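Local structure of xylulose kinase (Escherichia coli, 2ITM) at residues Ala201-Leu213 with Gly221-Asp233. The protein phosphorylates D-xylulose to D-xylulose 5-phosphate with ATP, and acts on 1-deoxy-D-xylulose less efficiently. Residues are numbered along the deposited sequence; the frame is centred on the assembly and turned at random.
With XUL (D-xylulose), chain C.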
loop_
_atom_site.group_PDB
_atom_site.type_symbol
_atom_site.label_atom_id
_atom_site.label_comp_id
_atom_site.label_asym_id
_atom_site.label_seq_id
_atom_site.Cartn_x
_atom_site.Cartn_y
_atom_site.Cartn_z
ATOM N N ALA A 201 23.055 -1.115 45.383
ATOM C CA ALA A 201 23.106 -2.497 45.835
ATOM C C ALA A 201 22.108 -3.404 45.124
ATOM O O ALA A 201 21.009 -3.002 44.817
ATOM C CB ALA A 201 22.916 -2.553 47.329
ATOM N N LEU A 202 22.530 -4.626 44.842
ATOM C CA LEU A 202 21.716 -5.574 44.104
ATOM C C LEU A 202 21.021 -6.557 45.027
ATOM O O LEU A 202 21.626 -7.050 45.954
ATOM C CB LEU A 202 22.552 -6.323 43.084
ATOM C CG LEU A 202 23.164 -5.510 41.950
ATOM C CD1 LEU A 202 24.295 -6.255 41.285
ATOM C CD2 LEU A 202 22.115 -5.105 40.943
ATOM N N TYR A 203 19.770 -6.811 44.736
ATOM C CA TYR A 203 19.012 -7.818 45.450
ATOM C C TYR A 203 18.279 -8.714 44.465
ATOM O O TYR A 203 18.189 -8.403 43.295
ATOM C CB TYR A 203 18.009 -7.161 46.391
ATOM C CG TYR A 203 18.599 -6.382 47.537
ATOM C CD1 TYR A 203 19.281 -5.204 47.321
ATOM C CD2 TYR A 203 18.462 -6.820 48.837
ATOM C CE1 TYR A 203 19.813 -4.486 48.371
ATOM C CE2 TYR A 203 18.982 -6.113 49.888
ATOM C CZ TYR A 203 19.660 -4.946 49.657
ATOM O OH TYR A 203 20.181 -4.247 50.709
ATOM N N GLU A 204 17.745 -9.819 44.953
ATOM C CA GLU A 204 16.700 -10.536 44.237
ATOM C C GLU A 204 15.344 -9.882 44.446
ATOM O O GLU A 204 15.128 -9.215 45.434
ATOM C CB GLU A 204 16.673 -12.001 44.647
ATOM C CG GLU A 204 17.997 -12.719 44.501
ATOM C CD GLU A 204 18.374 -13.000 43.064
ATOM O OE1 GLU A 204 17.516 -12.912 42.189
ATOM O OE2 GLU A 204 19.540 -13.314 42.815
ATOM N N GLY A 205 14.446 -10.057 43.491
ATOM C CA GLY A 205 13.173 -9.362 43.485
ATOM C C GLY A 205 12.393 -9.469 44.775
ATOM O O GLY A 205 11.721 -8.532 45.166
ATOM N N SER A 206 12.508 -10.615 45.433
ATOM C CA SER A 206 11.647 -10.986 46.545
ATOM C C SER A 206 12.253 -10.641 47.901
ATOM O O SER A 206 11.668 -10.917 48.931
ATOM C CB SER A 206 11.325 -12.477 46.481
ATOM O OG SER A 206 12.469 -13.231 46.157
ATOM N N GLU A 207 13.425 -10.024 47.873
ATOM C CA GLU A 207 14.148 -9.622 49.068
ATOM C C GLU A 207 13.832 -8.181 49.490
ATOM O O GLU A 207 13.529 -7.339 48.664
ATOM C CB GLU A 207 15.650 -9.793 48.850
ATOM C CG GLU A 207 16.095 -11.231 48.697
ATOM C CD GLU A 207 17.557 -11.374 48.323
ATOM O OE1 GLU A 207 18.055 -12.512 48.325
ATOM O OE2 GLU A 207 18.209 -10.364 48.022
ATOM N N ILE A 208 13.911 -7.927 50.787
ATOM C CA ILE A 208 13.666 -6.605 51.348
ATOM C C ILE A 208 14.886 -5.681 51.271
ATOM O O ILE A 208 15.989 -6.057 51.609
ATOM C CB ILE A 208 13.159 -6.739 52.790
ATOM C CG1 ILE A 208 11.890 -7.581 52.827
ATOM C CG2 ILE A 208 12.926 -5.405 53.431
ATOM C CD1 ILE A 208 11.187 -7.544 54.125
ATOM N N THR A 209 14.670 -4.472 50.785
ATOM C CA THR A 209 15.748 -3.518 50.597
ATOM C C THR A 209 15.744 -2.430 51.663
ATOM O O THR A 209 16.666 -1.644 51.759
ATOM C CB THR A 209 15.664 -2.883 49.217
ATOM O OG1 THR A 209 14.419 -2.206 49.085
ATOM C CG2 THR A 209 15.638 -3.930 48.158
ATOM N N GLY A 210 14.690 -2.403 52.457
ATOM C CA GLY A 210 14.475 -1.344 53.410
ATOM C C GLY A 210 13.020 -1.215 53.778
ATOM O O GLY A 210 12.253 -2.161 53.658
ATOM N N ALA A 211 12.652 -0.025 54.228
ATOM C CA ALA A 211 11.299 0.269 54.632
ATOM C C ALA A 211 10.937 1.693 54.259
ATOM O O ALA A 211 11.808 2.513 54.030
ATOM C CB ALA A 211 11.144 0.064 56.100
ATOM N N LEU A 212 9.644 1.976 54.183
ATOM C CA LEU A 212 9.189 3.343 54.023
ATOM C C LEU A 212 9.744 4.224 55.114
ATOM O O LEU A 212 9.717 3.875 56.278
ATOM C CB LEU A 212 7.672 3.440 54.016
ATOM C CG LEU A 212 6.852 2.596 53.061
ATOM C CD1 LEU A 212 5.394 2.931 53.215
ATOM C CD2 LEU A 212 7.299 2.756 51.638
ATOM N N LEU A 213 10.239 5.379 54.710
ATOM C CA LEU A 213 10.481 6.476 55.616
ATOM C C LEU A 213 9.221 6.888 56.361
ATOM O O LEU A 213 8.155 6.986 55.788
ATOM C CB LEU A 213 11.074 7.666 54.867
ATOM C CG LEU A 213 12.335 7.374 54.062
ATOM C CD1 LEU A 213 12.467 8.321 52.935
ATOM C CD2 LEU A 213 13.527 7.374 54.956
ATOM N N GLY A 221 -0.640 7.179 54.963
ATOM C CA GLY A 221 -1.528 6.522 55.897
ATOM C C GLY A 221 -1.179 5.066 56.082
ATOM O O GLY A 221 -2.045 4.207 56.066
ATOM N N MET A 222 0.105 4.794 56.240
ATOM C CA MET A 222 0.539 3.442 56.485
ATOM C C MET A 222 1.689 3.327 57.465
ATOM O O MET A 222 2.304 4.315 57.824
ATOM C CB MET A 222 0.804 2.689 55.174
ATOM C CG MET A 222 1.809 3.310 54.242
ATOM S SD MET A 222 1.508 2.941 52.504
ATOM C CE MET A 222 1.884 1.204 52.525
ATOM N N ALA A 223 1.966 2.105 57.889
ATOM C CA ALA A 223 3.147 1.789 58.697
ATOM C C ALA A 223 4.444 1.895 57.899
ATOM O O ALA A 223 4.419 1.840 56.684
ATOM C CB ALA A 223 3.008 0.416 59.297
ATOM N N THR A 224 5.566 2.043 58.595
ATOM C CA THR A 224 6.873 2.032 57.953
ATOM C C THR A 224 7.178 0.657 57.396
ATOM O O THR A 224 8.083 -0.020 57.845
ATOM C CB THR A 224 7.989 2.466 58.913
ATOM O OG1 THR A 224 7.977 1.650 60.085
ATOM C CG2 THR A 224 7.746 3.846 59.425
ATOM N N VAL A 225 6.394 0.270 56.402
ATOM C CA VAL A 225 6.323 -1.089 55.902
ATOM C C VAL A 225 7.576 -1.476 55.107
ATOM O O VAL A 225 8.200 -0.636 54.486
ATOM C CB VAL A 225 5.069 -1.227 55.023
ATOM C CG1 VAL A 225 5.398 -1.673 53.630
ATOM C CG2 VAL A 225 4.023 -2.080 55.684
ATOM N N PRO A 226 7.934 -2.757 55.129
ATOM C CA PRO A 226 9.097 -3.243 54.387
ATOM C C PRO A 226 8.902 -3.193 52.877
ATOM O O PRO A 226 7.811 -3.440 52.385
ATOM C CB PRO A 226 9.227 -4.689 54.849
ATOM C CG PRO A 226 8.139 -4.917 55.808
ATOM C CD PRO A 226 7.128 -3.873 55.640
ATOM N N VAL A 227 9.957 -2.849 52.156
ATOM C CA VAL A 227 9.889 -2.698 50.718
ATOM C C VAL A 227 10.783 -3.710 50.024
ATOM O O VAL A 227 11.942 -3.830 50.358
ATOM C CB VAL A 227 10.332 -1.307 50.285
ATOM C CG1 VAL A 227 10.343 -1.198 48.778
ATOM C CG2 VAL A 227 9.484 -0.244 50.919
ATOM N N VAL A 228 10.236 -4.424 49.053
ATOM C CA VAL A 228 11.031 -5.365 48.286
ATOM C C VAL A 228 11.676 -4.738 47.051
ATOM O O VAL A 228 11.295 -3.669 46.621
ATOM C CB VAL A 228 10.257 -6.643 47.920
ATOM C CG1 VAL A 228 9.700 -7.324 49.157
ATOM C CG2 VAL A 228 9.178 -6.349 46.922
ATOM N N ALA A 229 12.662 -5.427 46.499
ATOM C CA ALA A 229 13.391 -4.948 45.335
ATOM C C ALA A 229 12.523 -4.780 44.089
ATOM O O ALA A 229 12.742 -3.888 43.304
ATOM C CB ALA A 229 14.558 -5.845 45.047
ATOM N N GLY A 230 11.547 -5.658 43.922
ATOM C CA GLY A 230 10.678 -5.628 42.767
ATOM C C GLY A 230 11.281 -6.252 41.524
ATOM O O GLY A 230 12.099 -7.151 41.598
ATOM N N GLY A 231 10.854 -5.749 40.375
ATOM C CA GLY A 231 11.325 -6.197 39.069
ATOM C C GLY A 231 11.148 -5.113 38.021
ATOM O O GLY A 231 10.345 -4.205 38.185
ATOM N N GLY A 232 11.911 -5.201 36.943
ATOM C CA GLY A 232 11.524 -4.556 35.713
ATOM C C GLY A 232 10.111 -4.944 35.341
ATOM O O GLY A 232 9.639 -6.003 35.723
ATOM N N ASP A 233 9.444 -4.083 34.586
ATOM C CA ASP A 233 8.042 -4.279 34.263
ATOM C C ASP A 233 7.694 -5.624 33.626
ATOM O O ASP A 233 6.748 -6.265 34.030
ATOM C CB ASP A 233 7.465 -3.104 33.476
ATOM C CG ASP A 233 8.175 -2.860 32.162
ATOM O OD1 ASP A 233 9.065 -3.636 31.783
ATOM O OD2 ASP A 233 7.899 -1.903 31.436
HETATM C C1 XUL C . 12.933 -3.779 26.808
HETATM C C2 XUL C . 11.438 -3.832 27.072
HETATM C C3 XUL C . 10.923 -3.258 28.344
HETATM C C4 XUL C . 10.103 -2.060 27.942
HETATM C C5 XUL C . 9.835 -1.113 29.092
HETATM O O1 XUL C . 13.591 -4.863 27.412
HETATM O O2 XUL C . 10.551 -3.856 25.976
HETATM O O3 XUL C . 12.041 -2.782 29.036
HETATM O O4 XUL C . 10.873 -1.419 26.963
HETATM O O5 XUL C . 10.480 -1.591 30.230
#
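Leu212 packs against Met222 and Val227 at the tight end of the contact. Its CG stands anti to its own carbonyl carbon (chi1 -54°), and the fork reaches both partners, each met nearly at right angles: CD1 lies 3.7 Å from Met222 CG and CD2 3.8 Å from Val227 CG2. Beside it the Leu212 N-H bonds to Val225 O. Further along the buried side, Thr209 CG2 covers the centre of one face of the Tyr203 ring from 3.8 Å above its plane and, on a neighbouring side, meets Ala229 CB at 3.8 Å. The opposite flank is more exposed and buries less surface, though Ile208 and Pro226 lie side by side there, with Ile208 CD1 3.5 Å from Pro226 CB, and Ala211 CB rests against the carbonyls of Thr224 and Val225. Between these flanks the backbones pair antiparallel, the Thr209 N-H running almost straight (171°) to Val227 O. Strand 208-211 thus forms one edge of the mixed sheet of the N-terminal FGGY domain, a member of the actin-like ATPase clan, while strand 226-232 continues inward, hydrogen-bonding to Leu71 on its other side. Gly205 and Gly230 come close where the pairing ends: the Gly230 N-H meets a lone pair of Gly205 O at 3.1 Å, and helix 424-436 packs over Ser206 and Val228. Past Gly232, at the N-cap position of the next helix, Asp233, the inferred proton acceptor, takes a hydrogen bond on OD2 from O5 of D-xylulose at 2.9 Å. An asparagine here, with an amide for the carboxylate, would probably leave the sugar O5 without the presumed base to take its proton. Met77 N and His78 NE2 bind the same sugar.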